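Local coordinates for protein AP endonuclease, family 2 (Brucella melitensis biovar Abortus, PDB 3NGF) that probably isomerises hydroxypyruvate, using a manganese ion bound at the mouth of a TIM barrel, at residues P10-N15 with R241-E247; G36-V40 with H60-Q64; C107-A112 with G144-E150; A181-Y187 with A206-I212. Where two conformers were deposited one is given. Numbering follows the deposited sequence.

Contact 1 of 4, residues P10-N15 with R241-E247. With MN (manganese (II) ion), chain C.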
loop_
_atom_site.group_PDB
_atom_site.type_symbol
_atom_site.label_atom_id
_atom_site.label_comp_id
_atom_site.label_asym_id
_atom_site.label_seq_id
_atom_site.Cartn_x
_atom_site.Cartn_y
_atom_site.Cartn_z
ATOM N N PRO A 10 6.877 -15.860 -3.421
ATOM C CA PRO A 10 6.375 -14.508 -3.645
ATOM C C PRO A 10 7.424 -13.559 -4.160
ATOM O O PRO A 10 8.625 -13.794 -3.992
ATOM C CB PRO A 10 5.944 -14.037 -2.245
ATOM C CG PRO A 10 5.860 -15.240 -1.428
ATOM C CD PRO A 10 6.892 -16.189 -1.986
ATOM N N ARG A 11 6.973 -12.493 -4.808
ATOM C CA ARG A 11 7.892 -11.449 -5.243
ATOM C C ARG A 11 7.774 -10.230 -4.337
ATOM O O ARG A 11 6.677 -9.772 -4.020
ATOM C CB ARG A 11 7.704 -11.093 -6.706
ATOM C CG ARG A 11 6.314 -10.905 -7.132
ATOM C CD ARG A 11 6.243 -10.495 -8.609
ATOM N NE ARG A 11 4.847 -10.318 -8.999
ATOM C CZ ARG A 11 4.428 -9.804 -10.146
ATOM N NH1 ARG A 11 5.289 -9.419 -11.086
ATOM N NH2 ARG A 11 3.124 -9.700 -10.360
ATOM N N PHE A 12 8.922 -9.742 -3.889
ATOM C CA PHE A 12 8.985 -8.693 -2.867
ATOM C C PHE A 12 9.413 -7.350 -3.451
ATOM O O PHE A 12 10.286 -7.258 -4.326
ATOM C CB PHE A 12 9.933 -9.076 -1.723
ATOM C CG PHE A 12 9.505 -10.277 -0.982
ATOM C CD1 PHE A 12 8.641 -10.162 0.100
ATOM C CD2 PHE A 12 9.909 -11.546 -1.394
ATOM C CE1 PHE A 12 8.204 -11.298 0.777
ATOM C CE2 PHE A 12 9.495 -12.671 -0.726
ATOM C CZ PHE A 12 8.633 -12.548 0.386
ATOM N N ALA A 13 8.756 -6.303 -2.957
ATOM C CA ALA A 13 9.052 -4.923 -3.327
ATOM C C ALA A 13 9.594 -4.197 -2.100
ATOM O O ALA A 13 8.958 -4.218 -1.039
ATOM C CB ALA A 13 7.786 -4.228 -3.783
ATOM N N ALA A 14 10.756 -3.566 -2.228
ATOM C CA ALA A 14 11.307 -2.741 -1.157
ATOM C C ALA A 14 10.451 -1.482 -1.012
ATOM O O ALA A 14 10.072 -0.870 -2.017
ATOM C CB ALA A 14 12.771 -2.361 -1.458
ATOM N N ASN A 15 10.086 -1.131 0.212
ATOM C CA ASN A 15 9.442 0.163 0.463
ATOM C C ASN A 15 10.510 1.249 0.713
ATOM O O ASN A 15 11.194 1.250 1.745
ATOM C CB ASN A 15 8.428 0.075 1.617
ATOM C CG ASN A 15 7.621 1.337 1.764
ATOM O OD1 ASN A 15 8.190 2.402 1.974
ATOM N ND2 ASN A 15 6.280 1.235 1.636
ATOM N N ARG A 241 -0.528 -13.744 -6.961
ATOM C CA ARG A 241 0.631 -13.476 -7.803
ATOM C C ARG A 241 0.892 -11.989 -7.976
ATOM O O ARG A 241 1.466 -11.560 -8.985
ATOM C CB ARG A 241 0.433 -14.165 -9.169
ATOM C CG ARG A 241 0.165 -15.664 -9.055
ATOM C CD ARG A 241 1.396 -16.490 -8.751
ATOM N NE ARG A 241 1.069 -17.918 -8.756
ATOM C CZ ARG A 241 0.605 -18.610 -7.709
ATOM N NH1 ARG A 241 0.417 -18.034 -6.509
ATOM N NH2 ARG A 241 0.338 -19.906 -7.859
ATOM N N GLY A 242 0.465 -11.190 -7.005
ATOM C CA GLY A 242 0.854 -9.778 -6.945
ATOM C C GLY A 242 2.213 -9.663 -6.269
ATOM O O GLY A 242 2.987 -10.615 -6.271
ATOM N N TRP A 243 2.501 -8.503 -5.685
ATOM C CA TRP A 243 3.764 -8.257 -5.010
ATOM C C TRP A 243 3.531 -8.217 -3.508
ATOM O O TRP A 243 2.412 -7.985 -3.057
ATOM C CB TRP A 243 4.354 -6.914 -5.433
ATOM C CG TRP A 243 4.840 -6.838 -6.854
ATOM C CD1 TRP A 243 4.092 -6.629 -7.954
ATOM C CD2 TRP A 243 6.186 -6.960 -7.300
ATOM N NE1 TRP A 243 4.883 -6.603 -9.078
ATOM C CE2 TRP A 243 6.180 -6.805 -8.703
ATOM C CE3 TRP A 243 7.405 -7.169 -6.651
ATOM C CZ2 TRP A 243 7.339 -6.887 -9.471
ATOM C CZ3 TRP A 243 8.573 -7.247 -7.430
ATOM C CH2 TRP A 243 8.527 -7.084 -8.806
ATOM N N VAL A 244 4.597 -8.400 -2.756
ATOM C CA VAL A 244 4.576 -8.271 -1.308
ATOM C C VAL A 244 5.464 -7.097 -0.911
ATOM O O VAL A 244 6.697 -7.158 -1.078
ATOM C CB VAL A 244 5.040 -9.578 -0.610
ATOM C CG1 VAL A 244 5.005 -9.418 0.907
ATOM C CG2 VAL A 244 4.158 -10.740 -1.032
ATOM N N GLY A 245 4.851 -6.010 -0.445
ATOM C CA GLY A 245 5.591 -4.798 -0.075
ATOM C C GLY A 245 6.243 -4.906 1.293
ATOM O O GLY A 245 5.597 -5.319 2.250
ATOM N N CYS A 246 7.520 -4.542 1.373
ATOM C CA CYS A 246 8.278 -4.565 2.637
ATOM C C CYS A 246 8.236 -3.201 3.363
ATOM O O CYS A 246 9.216 -2.436 3.403
ATOM C CB CYS A 246 9.719 -5.000 2.368
ATOM S SG CYS A 246 9.834 -6.667 1.658
ATOM N N GLU A 247 7.097 -2.927 3.981
ATOM C CA GLU A 247 6.856 -1.685 4.664
ATOM C C GLU A 247 7.175 -1.891 6.144
ATOM O O GLU A 247 6.265 -1.961 7.011
ATOM C CB GLU A 247 5.405 -1.260 4.509
ATOM C CG GLU A 247 5.197 0.149 4.972
ATOM C CD GLU A 247 3.757 0.574 4.923
ATOM O OE1 GLU A 247 2.857 -0.292 4.840
ATOM O OE2 GLU A 247 3.543 1.789 4.991
HETATM MN MN MN C . 0.784 -0.453 4.911
HETATM O O HOH W 1 4.067 -12.522 -4.694
HETATM O O HOH W 2 0.599 1.483 3.393
HETATM O O HOH W 3 0.699 1.118 6.546
#
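A parallel barrel must join its last strand to its first, and strands 243-246 and 11-15 do so here, their short axes 4.5 Å apart and inclined at 32°. Val-244 N gives a hydrogen bond to Arg-11 O (2.8 Å), Ala-13 N to Val-244 O (2.9 Å) and Cys-246 N to Ala-13 O (2.8 Å). A broad bump is the indole of Trp-243. Arg-11 lies flat along it: CD sits 3.7 Å from the centroid of the six-membered ring, and CZ 3.8 Å from that of the five-membered ring, a cation-pi contact. The guanidinium is held there by Arg-11 NH2 to Arg-241 O (2.8 Å) and, weakly, Arg-11 NE to Gly-242 O (3.3 Å). Ala-13 is short enough to admit the indole edge, and Ala-13 CB lies 4.1 Å from Trp-243 CE3. On the other face the Phe-12 ring touches Val-244 (CE1–CG1 3.7 Å) and lies obliquely beside the sulfur of Cys-246, while Pro-10 CB fits against Val-244 CG2 at 3.9 Å. At the C-terminal end Glu-247 OE1 binds manganese at 2.1 Å. Asn-15 ND2, nearby, turns to Glu-41. Phe-12 packs outward on Phe-232 of helix 228-237 and on Trp-260, Trp-243 reaches strand 63-68 across the barrel interior, and strands 39-41 and 207-212 flank the pair.

Contact 2 of 4, residues G36-V40 with H60-Q64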
loop_
_atom_site.group_PDB
_atom_site.type_symbol
_atom_site.label_atom_id
_atom_site.label_comp_id
_atom_site.label_asym_id
_atom_site.label_seq_id
_atom_site.Cartn_x
_atom_site.Cartn_y
_atom_site.Cartn_z
ATOM N N GLY A 36 18.924 -6.803 -4.609
ATOM C CA GLY A 36 18.214 -7.841 -5.338
ATOM C C GLY A 36 16.707 -7.712 -5.390
ATOM O O GLY A 36 16.017 -8.684 -5.709
ATOM N N PHE A 37 16.174 -6.528 -5.077
ATOM C CA PHE A 37 14.735 -6.283 -5.291
ATOM C C PHE A 37 14.500 -5.948 -6.765
ATOM O O PHE A 37 15.272 -5.201 -7.361
ATOM C CB PHE A 37 14.235 -5.143 -4.407
ATOM C CG PHE A 37 14.180 -5.501 -2.942
ATOM C CD1 PHE A 37 13.069 -6.146 -2.394
ATOM C CD2 PHE A 37 15.245 -5.206 -2.121
ATOM C CE1 PHE A 37 13.037 -6.489 -1.049
ATOM C CE2 PHE A 37 15.218 -5.550 -0.764
ATOM C CZ PHE A 37 14.113 -6.191 -0.237
ATOM N N GLY A 38 13.436 -6.507 -7.332
ATOM C CA GLY A 38 13.002 -6.187 -8.701
ATOM C C GLY A 38 11.877 -5.169 -8.722
ATOM O O GLY A 38 11.537 -4.630 -9.786
ATOM N N GLY A 39 11.287 -4.908 -7.559
ATOM C CA GLY A 39 10.183 -3.958 -7.440
ATOM C C GLY A 39 10.348 -3.055 -6.244
ATOM O O GLY A 39 11.023 -3.419 -5.262
ATOM N N VAL A 40 9.744 -1.864 -6.325
ATOM C CA VAL A 40 9.736 -0.932 -5.211
ATOM C C VAL A 40 8.338 -0.320 -5.021
ATOM O O VAL A 40 7.515 -0.296 -5.947
ATOM C CB VAL A 40 10.768 0.203 -5.369
ATOM C CG1 VAL A 40 12.199 -0.355 -5.371
ATOM C CG2 VAL A 40 10.501 1.014 -6.638
ATOM N N HIS A 60 17.764 1.399 -13.007
ATOM C CA HIS A 60 18.006 0.379 -12.013
ATOM C C HIS A 60 17.144 -0.886 -12.180
ATOM O O HIS A 60 17.112 -1.735 -11.275
ATOM C CB HIS A 60 17.896 1.014 -10.619
ATOM C CG HIS A 60 18.842 2.159 -10.439
ATOM N ND1 HIS A 60 20.203 1.986 -10.498
ATOM C CD2 HIS A 60 18.640 3.488 -10.268
ATOM C CE1 HIS A 60 20.806 3.153 -10.362
ATOM N NE2 HIS A 60 19.882 4.081 -10.214
ATOM N N ASN A 61 16.471 -1.005 -13.323
ATOM C CA ASN A 61 15.669 -2.185 -13.648
ATOM C C ASN A 61 14.681 -2.552 -12.553
ATOM O O ASN A 61 14.734 -3.652 -11.990
ATOM C CB ASN A 61 16.586 -3.359 -13.931
ATOM C CG ASN A 61 17.617 -3.028 -14.963
ATOM O OD1 ASN A 61 18.810 -2.874 -14.651
ATOM N ND2 ASN A 61 17.173 -2.876 -16.202
ATOM N N LEU A 62 13.801 -1.605 -12.242
ATOM C CA LEU A 62 12.833 -1.772 -11.164
ATOM C C LEU A 62 11.419 -1.506 -11.656
ATOM O O LEU A 62 11.219 -0.657 -12.514
ATOM C CB LEU A 62 13.112 -0.782 -10.042
ATOM C CG LEU A 62 14.367 -0.982 -9.190
ATOM C CD1 LEU A 62 14.613 0.267 -8.302
ATOM C CD2 LEU A 62 14.252 -2.251 -8.329
ATOM N N THR A 63 10.467 -2.246 -11.109
ATOM C CA THR A 63 9.036 -2.030 -11.336
ATOM C C THR A 63 8.477 -1.208 -10.188
ATOM O O THR A 63 8.747 -1.499 -9.013
ATOM C CB THR A 63 8.305 -3.371 -11.349
ATOM O OG1 THR A 63 8.756 -4.140 -12.469
ATOM C CG2 THR A 63 6.772 -3.180 -11.363
ATOM N N GLN A 64 7.651 -0.217 -10.514
ATOM C CA GLN A 64 6.922 0.544 -9.507
ATOM C C GLN A 64 5.635 -0.209 -9.192
ATOM O O GLN A 64 4.758 -0.337 -10.055
ATOM C CB GLN A 64 6.579 1.952 -10.006
ATOM C CG GLN A 64 5.939 2.828 -8.903
ATOM C CD GLN A 64 6.918 3.211 -7.799
ATOM O OE1 GLN A 64 8.054 3.565 -8.090
ATOM N NE2 GLN A 64 6.461 3.203 -6.524
HETATM O O HOH W 4 16.711 -4.576 -10.032
HETATM O O HOH W 5 11.374 -5.463 -12.383
#
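Strand 39-41, helix 50-59 and strand 63-68 form one of the beta-alpha-beta crossovers from which a TIM barrel is built, and this contact is where the two strands start to pair. Thr-63 N donates to Gly-38 O (2.9 Å), and Thr-63 O accepts from Val-40 N (2.9 Å), so Gly-39 is paired in parallel with Thr-63 at a CA–CA distance of 4.5 Å. Water 5 extends the seam, donating to Gly-38 O (2.7 Å) and hydrogen-bonding Thr-63 OG1 (2.9 Å). On the helix-facing side Leu-62 folds over the strand entrance: its CD2 lies 3.3 Å from Phe-37 O, and its CD1 meets Val-40 CG1 at 3.8 Å. Both Leu-62 and Val-40 also touch Leu-57 of the connecting helix, and helix 25-34 adds Phe-29 against Leu-62 and Ala-32 against Val-40. Each strand is approached through a Schellman motif, with Gly-36 and Asn-61 at positive phi ending the preceding helices. The whole is the right-handed parallel beta-alpha-beta crossover typical of TIM barrels.

Contact 3 of 4, residues C107-A112 with G144-E150. With MN (manganese (II) ion), chain C.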
loop_
_atom_site.group_PDB
_atom_site.type_symbol
_atom_site.label_atom_id
_atom_site.label_comp_id
_atom_site.label_asym_id
_atom_site.label_seq_id
_atom_site.Cartn_x
_atom_site.Cartn_y
_atom_site.Cartn_z
ATOM N N CYS A 107 2.867 2.362 -13.299
ATOM C CA CYS A 107 2.379 1.754 -12.060
ATOM C C CYS A 107 0.912 1.444 -12.253
ATOM O O CYS A 107 0.145 2.308 -12.728
ATOM C CB CYS A 107 2.567 2.696 -10.884
ATOM S SG CYS A 107 2.079 1.985 -9.286
ATOM N N ARG A 108 0.542 0.208 -11.912
ATOM C CA ARG A 108 -0.780 -0.356 -12.136
ATOM C C ARG A 108 -1.697 -0.318 -10.894
ATOM O O ARG A 108 -2.865 -0.715 -10.975
ATOM C CB ARG A 108 -0.626 -1.814 -12.602
ATOM C CG ARG A 108 0.374 -2.010 -13.765
ATOM C CD ARG A 108 -0.059 -1.206 -14.972
ATOM N NE ARG A 108 0.861 -1.302 -16.111
ATOM C CZ ARG A 108 0.989 -2.367 -16.901
ATOM N NH1 ARG A 108 0.267 -3.461 -16.696
ATOM N NH2 ARG A 108 1.835 -2.326 -17.918
ATOM N N THR A 109 -1.175 0.151 -9.760
ATOM C CA THR A 109 -1.891 0.053 -8.468
ATOM C C THR A 109 -1.648 1.301 -7.615
ATOM O O THR A 109 -0.509 1.686 -7.412
ATOM C CB THR A 109 -1.462 -1.214 -7.687
ATOM O OG1 THR A 109 -1.453 -2.344 -8.559
ATOM C CG2 THR A 109 -2.396 -1.468 -6.497
ATOM N N LEU A 110 -2.728 1.923 -7.137
ATOM C CA LEU A 110 -2.653 3.149 -6.354
ATOM C C LEU A 110 -3.498 2.987 -5.106
ATOM O O LEU A 110 -4.620 2.461 -5.195
ATOM C CB LEU A 110 -3.178 4.342 -7.138
ATOM C CG LEU A 110 -2.410 4.698 -8.401
ATOM C CD1 LEU A 110 -3.203 5.737 -9.222
ATOM C CD2 LEU A 110 -1.048 5.238 -8.000
ATOM N N HIS A 111 -2.976 3.429 -3.970
ATOM C CA HIS A 111 -3.714 3.458 -2.715
ATOM C C HIS A 111 -4.342 4.846 -2.499
ATOM O O HIS A 111 -3.632 5.857 -2.439
ATOM C CB HIS A 111 -2.771 3.071 -1.568
ATOM C CG HIS A 111 -3.315 3.291 -0.192
ATOM N ND1 HIS A 111 -2.490 3.492 0.896
ATOM C CD2 HIS A 111 -4.580 3.333 0.282
ATOM C CE1 HIS A 111 -3.229 3.631 1.983
ATOM N NE2 HIS A 111 -4.498 3.541 1.641
ATOM N N ALA A 112 -5.665 4.892 -2.407
ATOM C CA ALA A 112 -6.378 6.125 -2.059
ATOM C C ALA A 112 -6.679 6.140 -0.564
ATOM O O ALA A 112 -7.504 5.350 -0.096
ATOM C CB ALA A 112 -7.665 6.220 -2.862
ATOM N N GLY A 144 -6.008 0.574 -17.026
ATOM C CA GLY A 144 -5.779 -0.703 -16.391
ATOM C C GLY A 144 -5.233 -0.547 -14.975
ATOM O O GLY A 144 -4.532 -1.436 -14.495
ATOM N N ILE A 145 -5.508 0.598 -14.349
ATOM C CA ILE A 145 -5.002 0.879 -12.988
ATOM C C ILE A 145 -6.068 0.545 -11.956
ATOM O O ILE A 145 -7.257 0.876 -12.126
ATOM C CB ILE A 145 -4.505 2.344 -12.852
ATOM C CG1 ILE A 145 -3.314 2.554 -13.796
ATOM C CG2 ILE A 145 -4.124 2.659 -11.384
ATOM C CD1 ILE A 145 -3.016 4.001 -14.133
ATOM N N THR A 146 -5.648 -0.113 -10.871
ATOM C CA THR A 146 -6.530 -0.484 -9.768
ATOM C C THR A 146 -6.307 0.498 -8.596
ATOM O O THR A 146 -5.184 0.919 -8.344
ATOM C CB THR A 146 -6.244 -1.925 -9.301
ATOM O OG1 THR A 146 -6.626 -2.852 -10.323
ATOM C CG2 THR A 146 -6.997 -2.279 -7.976
ATOM N N VAL A 147 -7.391 0.900 -7.924
ATOM C CA VAL A 147 -7.314 1.722 -6.714
ATOM C C VAL A 147 -7.616 0.865 -5.497
ATOM O O VAL A 147 -8.576 0.086 -5.501
ATOM C CB VAL A 147 -8.269 2.950 -6.761
ATOM C CG1 VAL A 147 -9.719 2.559 -7.031
ATOM C CG2 VAL A 147 -8.139 3.812 -5.494
ATOM N N LEU A 148 -6.822 1.038 -4.444
ATOM C CA LEU A 148 -6.974 0.235 -3.244
ATOM C C LEU A 148 -7.359 1.030 -2.028
ATOM O O LEU A 148 -6.983 2.201 -1.870
ATOM C CB LEU A 148 -5.673 -0.509 -2.915
ATOM C CG LEU A 148 -5.084 -1.411 -3.989
ATOM C CD1 LEU A 148 -3.788 -2.085 -3.462
ATOM C CD2 LEU A 148 -6.115 -2.425 -4.508
ATOM N N VAL A 149 -8.071 0.336 -1.138
ATOM C CA VAL A 149 -8.338 0.804 0.221
ATOM C C VAL A 149 -7.490 -0.048 1.149
ATOM O O VAL A 149 -7.470 -1.285 1.018
ATOM C CB VAL A 149 -9.858 0.688 0.593
ATOM C CG1 VAL A 149 -10.460 -0.719 0.272
ATOM C CG2 VAL A 149 -10.109 1.068 2.100
ATOM N N GLU A 150 -6.794 0.604 2.084
ATOM C CA GLU A 150 -5.924 -0.094 3.048
ATOM C C GLU A 150 -6.400 0.088 4.481
ATOM O O GLU A 150 -6.238 1.173 5.046
ATOM C CB GLU A 150 -4.494 0.416 3.002
ATOM C CG GLU A 150 -3.529 -0.479 3.801
ATOM C CD GLU A 150 -2.140 0.103 4.041
ATOM O OE1 GLU A 150 -1.819 1.243 3.670
ATOM O OE2 GLU A 150 -1.345 -0.643 4.625
HETATM MN MN MN C . 0.784 -0.453 4.911
HETATM O O HOH W 6 -4.759 -3.141 -12.123
HETATM O O HOH W 7 -6.402 3.427 3.550
HETATM O O HOH W 2 0.599 1.483 3.393
HETATM O O HOH W 3 0.699 1.118 6.546
#
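His-111 spreads its imidazole over the CB of Glu-150, which lies 3.8 Å from the ring centroid in a CH-pi contact, while His-111 CE1 comes within 3.2 Å of Glu-150 OE1. Water 7 joins the same pair, hydrogen-bonding His-111 NE2 (2.7 Å) and donating to Glu-150 O (2.7 Å). Four backbone hydrogen bonds join the parallel strands: Thr-146 N to Arg-108 O (2.8 Å), Leu-110 N to Thr-146 O (2.9 Å), Leu-148 N to Leu-110 O (2.7 Å) and Ala-112 N to Leu-148 O (3.0 Å). Thr-109 CG2 packs on Leu-148 CD1 at 3.4 Å, on the face that carries His-111. The other face turns to helix 122-140, with Leu-110 CD1 on Ile-145 CG2 (3.9 Å) and Ala-112 CB on Val-147 CG2 (3.6 Å). Glu-150 OE2 binds manganese at 2.2 Å, and its OE1 accepts from water 2 (2.4 Å); the residue is also a predicted proton donor or acceptor. Metal-binding carboxylates at the C-terminal ends of the strands are characteristic of the xylose isomerase-like TIM barrel.

Contact 4 of 4, residues A181-Y187 with A206-I212. With MN (manganese (II) ion), chain C.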
loop_
_atom_site.group_PDB
_atom_site.type_symbol
_atom_site.label_atom_id
_atom_site.label_comp_id
_atom_site.label_asym_id
_atom_site.label_seq_id
_atom_site.Cartn_x
_atom_site.Cartn_y
_atom_site.Cartn_z
ATOM N N ALA A 181 -9.925 -2.818 -5.028
ATOM C CA ALA A 181 -9.671 -3.935 -4.113
ATOM C C ALA A 181 -9.061 -3.465 -2.812
ATOM O O ALA A 181 -8.909 -2.276 -2.576
ATOM C CB ALA A 181 -8.793 -5.004 -4.766
ATOM N N VAL A 182 -8.744 -4.423 -1.960
ATOM C CA VAL A 182 -8.158 -4.177 -0.654
ATOM C C VAL A 182 -6.635 -4.331 -0.723
ATOM O O VAL A 182 -6.104 -5.199 -1.445
ATOM C CB VAL A 182 -8.718 -5.169 0.372
ATOM C CG1 VAL A 182 -8.060 -4.968 1.790
ATOM C CG2 VAL A 182 -10.255 -5.015 0.469
ATOM N N GLN A 183 -5.940 -3.442 -0.017
ATOM C CA GLN A 183 -4.514 -3.559 0.233
ATOM C C GLN A 183 -4.368 -4.220 1.614
ATOM O O GLN A 183 -4.711 -3.621 2.632
ATOM C CB GLN A 183 -3.885 -2.173 0.212
ATOM C CG GLN A 183 -2.374 -2.117 0.470
ATOM C CD GLN A 183 -1.804 -0.755 0.193
ATOM O OE1 GLN A 183 -2.255 -0.052 -0.702
ATOM N NE2 GLN A 183 -0.780 -0.372 0.946
ATOM N N LEU A 184 -3.906 -5.464 1.621
ATOM C CA LEU A 184 -3.819 -6.292 2.837
ATOM C C LEU A 184 -2.412 -6.191 3.446
ATOM O O LEU A 184 -1.478 -6.888 3.009
ATOM C CB LEU A 184 -4.143 -7.741 2.456
ATOM C CG LEU A 184 -4.035 -8.836 3.518
ATOM C CD1 LEU A 184 -4.839 -8.466 4.761
ATOM C CD2 LEU A 184 -4.443 -10.223 2.956
ATOM N N ASP A 185 -2.255 -5.288 4.406
ATOM C CA ASP A 185 -1.015 -5.143 5.179
ATOM C C ASP A 185 -1.166 -6.054 6.414
ATOM O O ASP A 185 -2.054 -5.843 7.289
ATOM C CB ASP A 185 -0.813 -3.660 5.509
ATOM C CG ASP A 185 0.460 -3.367 6.296
ATOM O OD1 ASP A 185 0.873 -4.216 7.085
ATOM O OD2 ASP A 185 1.036 -2.256 6.176
ATOM N N LEU A 186 -0.353 -7.107 6.447
ATOM C CA LEU A 186 -0.562 -8.168 7.439
ATOM C C LEU A 186 -0.188 -7.699 8.836
ATOM O O LEU A 186 -0.644 -8.249 9.862
ATOM C CB LEU A 186 0.199 -9.438 7.034
ATOM C CG LEU A 186 -0.368 -10.142 5.809
ATOM C CD1 LEU A 186 0.580 -11.240 5.349
ATOM C CD2 LEU A 186 -1.788 -10.701 6.090
ATOM N N TYR A 187 0.655 -6.679 8.893
ATOM C CA TYR A 187 0.961 -6.021 10.168
ATOM C C TYR A 187 -0.349 -5.426 10.762
ATOM O O TYR A 187 -0.699 -5.673 11.938
ATOM C CB TYR A 187 2.053 -4.946 9.934
ATOM C CG TYR A 187 2.286 -4.006 11.090
ATOM C CD1 TYR A 187 3.122 -4.349 12.139
ATOM C CD2 TYR A 187 1.681 -2.758 11.120
ATOM C CE1 TYR A 187 3.323 -3.481 13.226
ATOM C CE2 TYR A 187 1.894 -1.882 12.170
ATOM C CZ TYR A 187 2.686 -2.249 13.226
ATOM O OH TYR A 187 2.870 -1.353 14.260
ATOM N N ALA A 206 -9.834 -10.792 -3.509
ATOM C CA ALA A 206 -10.298 -9.429 -3.130
ATOM C C ALA A 206 -9.175 -8.501 -2.648
ATOM O O ALA A 206 -9.430 -7.347 -2.333
ATOM C CB ALA A 206 -11.386 -9.514 -2.065
ATOM N N PHE A 207 -7.937 -8.986 -2.599
ATOM C CA PHE A 207 -6.795 -8.129 -2.302
ATOM C C PHE A 207 -5.806 -8.152 -3.453
ATOM O O PHE A 207 -5.519 -9.217 -3.992
ATOM C CB PHE A 207 -6.122 -8.485 -0.946
ATOM C CG PHE A 207 -5.600 -9.883 -0.862
ATOM C CD1 PHE A 207 -6.428 -10.933 -0.478
ATOM C CD2 PHE A 207 -4.262 -10.155 -1.122
ATOM C CE1 PHE A 207 -5.946 -12.240 -0.409
ATOM C CE2 PHE A 207 -3.780 -11.457 -1.052
ATOM C CZ PHE A 207 -4.627 -12.497 -0.695
ATOM N N SER A 208 -5.307 -6.967 -3.839
ATOM C CA SER A 208 -4.409 -6.826 -5.002
ATOM C C SER A 208 -2.977 -6.469 -4.602
ATOM O O SER A 208 -2.096 -6.371 -5.461
ATOM C CB SER A 208 -4.932 -5.771 -5.970
ATOM O OG SER A 208 -6.154 -6.186 -6.534
ATOM N N HIS A 209 -2.757 -6.270 -3.307
ATOM C CA HIS A 209 -1.435 -5.974 -2.800
ATOM C C HIS A 209 -1.403 -6.453 -1.360
ATOM O O HIS A 209 -2.433 -6.463 -0.676
ATOM C CB HIS A 209 -1.110 -4.487 -2.905
ATOM C CG HIS A 209 0.341 -4.169 -2.676
ATOM N ND1 HIS A 209 1.349 -4.734 -3.422
ATOM C CD2 HIS A 209 0.948 -3.380 -1.757
ATOM C CE1 HIS A 209 2.522 -4.309 -2.966
ATOM N NE2 HIS A 209 2.303 -3.480 -1.959
ATOM N N VAL A 210 -0.218 -6.858 -0.944
ATOM C CA VAL A 210 0.053 -7.352 0.392
ATOM C C VAL A 210 1.294 -6.586 0.877
ATOM O O VAL A 210 2.182 -6.268 0.100
ATOM C CB VAL A 210 0.296 -8.878 0.399
ATOM C CG1 VAL A 210 0.737 -9.371 1.820
ATOM C CG2 VAL A 210 -0.946 -9.631 -0.086
ATOM N N GLN A 211 1.313 -6.271 2.159
ATOM C CA GLN A 211 2.474 -5.703 2.822
ATOM C C GLN A 211 2.773 -6.493 4.088
ATOM O O GLN A 211 1.877 -7.143 4.649
ATOM C CB GLN A 211 2.257 -4.236 3.159
ATOM C CG GLN A 211 2.274 -3.324 1.919
ATOM C CD GLN A 211 1.852 -1.931 2.256
ATOM O OE1 GLN A 211 0.911 -1.731 3.011
ATOM N NE2 GLN A 211 2.567 -0.948 1.729
ATOM N N ILE A 212 4.042 -6.458 4.491
ATOM C CA ILE A 212 4.545 -7.181 5.663
ATOM C C ILE A 212 5.502 -6.359 6.537
ATOM O O ILE A 212 6.223 -5.466 6.067
ATOM C CB ILE A 212 5.238 -8.525 5.278
ATOM C CG1 ILE A 212 6.538 -8.293 4.493
ATOM C CG2 ILE A 212 4.255 -9.439 4.514
ATOM C CD1 ILE A 212 7.363 -9.582 4.227
HETATM MN MN MN C . 0.784 -0.453 4.911
HETATM O O HOH W 2 0.599 1.483 3.393
HETATM O O HOH W 3 0.699 1.118 6.546
#
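Extended side chains carry a metal site inward from a barrel wall, as strands 181-185 and 209-212 illustrate. Asp-185 (chi1 t) brings OD2 to manganese at 2.2 Å; Gln-211, with chi1 m and chi2 t, brings OE1 to it at 2.3 Å. Gln-183, t at both chi1 and chi2, reaches along the same face so that its NE2 donates to Gln-211 OE1 (3.0 Å), a bond that, with the one from Gln-211 NE2 to Glu-41, is consistent with a fixed orientation of the amide. Asp-185 OD1 meanwhile caps the following helix through a weak bond from Tyr-187 N (3.1 Å). On the opposite face Leu-184 (chi1 t, chi2 p) lays CD2 over the Phe-207 ring, 3.9 Å from its centroid; Leu-186, already helical, sets CD1 4.0 Å from Val-210 CG1. The backbone turns a corner at Ser-208: Val-182 O accepts from Ser-208 N (3.1 Å), but Leu-184 N donates to His-209 O (2.9 Å). Gln-211 N to Leu-184 O (3.0 Å) and Leu-186 N to Gln-211 O (2.9 Å) continue the pairing. Strand 146-149 lies beside Ala-181 and Gln-183, strand 243-246 beside Val-210 and Ile-212, and helix 228-237 covers Phe-207, Leu-186 and Ile-212.

Overall arrangement
The four contacts sample one closed, eight-stranded parallel barrel, with contact 1 sealing it and the other three falling between its segments in sequence. Neighbouring contacts share strand edges: Ala-14 N lies 3.0 Å from Gly-39 O between contacts 1 and 2, Gly-245 N 2.7 Å from Val-210 O between 1 and 4, and Val-149 O 2.8 Å from Gln-183 N between 3 and 4. Contacts 1, 3 and 4 converge on manganese, supplying Glu-247, Glu-150, and Asp-185 with Gln-211; two waters complete six ligands. The metal bridges like charges, with Glu-247 OE1 and Glu-150 OE2 4.2 Å apart. Contact 2 is remote, the Gln-64 side chain being about 13 Å from the ion.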